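Penicillin-binding protein 2 (Pbp2) (Helicobacter pylori, PDB 5LP5) probably cross-links peptidoglycan as a penicillin-binding transpeptidase and forms a complex with MreC in the machinery that builds the cell wall. Local coordinates at residues A[253-258]-A[262-267]. Numbering follows the deposited sequence.
Sequences AILVMD and GELLVA
Val256 faces two residues of the returning strand, Leu265 and Val266, and its backbone bonds to both. Leu265 N donates to Val256 O at 3.0 Å, reaching that oxygen from 40° above the carbonyl plane, whereas the bond from Val256 N to Val266 O is weak. Nearer the turn, Asp258 N binds Glu263 O at 2.9 Å, and Gly262 N closes the loop on Asp258 O at 2.8 Å.

Apolar contacts line both faces of the ribbon. On one, the CG2 methyls of Val256 and Val266 meet at 3.7 Å, and helix 237-246 packs over Val266. On the other, Leu255 CD2 lies 3.8 Å from Ala267 CB, and Leu264 CD2 rests 3.9 Å from Met257 CB, with Leu445 of helix 441-453 packing against Leu255, Met257 and Leu264. CG1 of Val256, anti to the backbone N (chi1 174°), reaches CB and CD1 of the bulge residue Leu265.

Of the acidic pair at the turn, Glu263 makes a salt bridge with Arg59 and Asp258 OD1 accepts a bond from Glu260 N.

The arrangement is a classic beta bulge in an antiparallel hairpin; strand 264-270 is an outer strand of the five-stranded antiparallel sheet of the penicillin-binding transpeptidase fold, and 252-258 lies between it and strand 556-562.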
loop_
_atom_site.group_PDB
_atom_site.type_symbol
_atom_site.label_atom_id
_atom_site.label_comp_id
_atom_site.label_asym_id
_atom_site.label_seq_id
_atom_site.Cartn_x
_atom_site.Cartn_y
_atom_site.Cartn_z
ATOM N N ALA A 253 -2.080 -27.407 14.575
ATOM C CA ALA A 253 -2.531 -26.944 13.271
ATOM C C ALA A 253 -3.949 -27.400 12.969
ATOM O O ALA A 253 -4.367 -28.477 13.412
ATOM C CB ALA A 253 -1.602 -27.440 12.189
ATOM N N ILE A 254 -4.665 -26.578 12.199
ATOM C CA ILE A 254 -6.052 -26.871 11.840
ATOM C C ILE A 254 -6.426 -26.464 10.406
ATOM O O ILE A 254 -5.998 -25.431 9.911
ATOM C CB ILE A 254 -7.032 -26.241 12.837
ATOM C CG1 ILE A 254 -8.461 -26.609 12.461
ATOM C CG2 ILE A 254 -6.857 -24.731 12.895
ATOM C CD1 ILE A 254 -9.420 -26.379 13.601
ATOM N N LEU A 255 -7.235 -27.299 9.760
ATOM C CA LEU A 255 -7.499 -27.173 8.335
ATOM C C LEU A 255 -8.930 -27.481 8.034
ATOM O O LEU A 255 -9.448 -28.488 8.470
ATOM C CB LEU A 255 -6.653 -28.169 7.547
ATOM C CG LEU A 255 -5.159 -27.892 7.416
ATOM C CD1 LEU A 255 -4.444 -29.140 6.923
ATOM C CD2 LEU A 255 -4.943 -26.726 6.461
ATOM N N VAL A 256 -9.563 -26.597 7.277
ATOM C CA VAL A 256 -10.890 -26.853 6.738
ATOM C C VAL A 256 -10.773 -26.810 5.231
ATOM O O VAL A 256 -10.102 -25.922 4.700
ATOM C CB VAL A 256 -11.914 -25.797 7.194
ATOM C CG1 VAL A 256 -13.241 -26.017 6.500
ATOM C CG2 VAL A 256 -12.095 -25.848 8.697
ATOM N N MET A 257 -11.425 -27.749 4.549
ATOM C CA MET A 257 -11.310 -27.811 3.101
ATOM C C MET A 257 -12.569 -28.242 2.378
ATOM O O MET A 257 -13.160 -29.256 2.684
ATOM C CB MET A 257 -10.193 -28.755 2.708
ATOM C CG MET A 257 -9.993 -28.840 1.200
ATOM S SD MET A 257 -8.691 -29.966 0.669
ATOM C CE MET A 257 -9.360 -31.560 1.120
ATOM N N ASP A 258 -12.951 -27.464 1.377
ATOM C CA ASP A 258 -13.988 -27.859 0.426
ATOM C C ASP A 258 -13.495 -29.095 -0.331
ATOM O O ASP A 258 -12.623 -28.999 -1.190
ATOM C CB ASP A 258 -14.242 -26.696 -0.535
ATOM C CG ASP A 258 -15.411 -26.932 -1.463
ATOM O OD1 ASP A 258 -15.651 -28.106 -1.819
ATOM O OD2 ASP A 258 -16.074 -25.938 -1.865
ATOM N N GLY A 262 -10.964 -28.394 -3.426
ATOM C CA GLY A 262 -9.676 -28.243 -2.741
ATOM C C GLY A 262 -9.409 -26.895 -2.108
ATOM O O GLY A 262 -8.287 -26.609 -1.709
ATOM N N GLU A 263 -10.434 -26.057 -2.019
ATOM C CA GLU A 263 -10.275 -24.742 -1.430
ATOM C C GLU A 263 -10.070 -24.871 0.086
ATOM O O GLU A 263 -10.797 -25.597 0.766
ATOM C CB GLU A 263 -11.476 -23.844 -1.753
ATOM C CG GLU A 263 -11.472 -23.290 -3.172
ATOM C CD GLU A 263 -12.620 -22.326 -3.471
ATOM O OE1 GLU A 263 -13.584 -22.255 -2.670
ATOM O OE2 GLU A 263 -12.541 -21.638 -4.520
ATOM N N LEU A 264 -9.058 -24.174 0.597
ATOM C CA LEU A 264 -8.813 -24.111 2.025
ATOM C C LEU A 264 -9.521 -22.884 2.625
ATOM O O LEU A 264 -9.240 -21.737 2.275
ATOM C CB LEU A 264 -7.316 -24.059 2.305
ATOM C CG LEU A 264 -6.579 -25.313 1.843
ATOM C CD1 LEU A 264 -5.088 -25.085 1.875
ATOM C CD2 LEU A 264 -6.955 -26.535 2.673
ATOM N N LEU A 265 -10.466 -23.144 3.517
ATOM C CA LEU A 265 -11.175 -22.097 4.200
ATOM C C LEU A 265 -10.449 -21.734 5.495
ATOM O O LEU A 265 -10.506 -20.603 5.933
ATOM C CB LEU A 265 -12.612 -22.532 4.489
ATOM C CG LEU A 265 -13.496 -22.950 3.296
ATOM C CD1 LEU A 265 -14.872 -23.442 3.741
ATOM C CD2 LEU A 265 -13.664 -21.814 2.310
ATOM N N VAL A 266 -9.784 -22.704 6.109
ATOM C CA VAL A 266 -8.914 -22.456 7.253
ATOM C C VAL A 266 -7.567 -23.137 7.041
ATOM O O VAL A 266 -7.478 -24.169 6.387
ATOM C CB VAL A 266 -9.541 -22.997 8.543
ATOM C CG1 VAL A 266 -8.635 -22.754 9.732
ATOM C CG2 VAL A 266 -10.902 -22.352 8.773
ATOM N N ALA A 267 -6.525 -22.527 7.598
ATOM C CA ALA A 267 -5.176 -23.090 7.686
ATOM C C ALA A 267 -4.442 -22.364 8.822
ATOM O O ALA A 267 -3.792 -21.317 8.632
ATOM C CB ALA A 267 -4.436 -22.940 6.377
#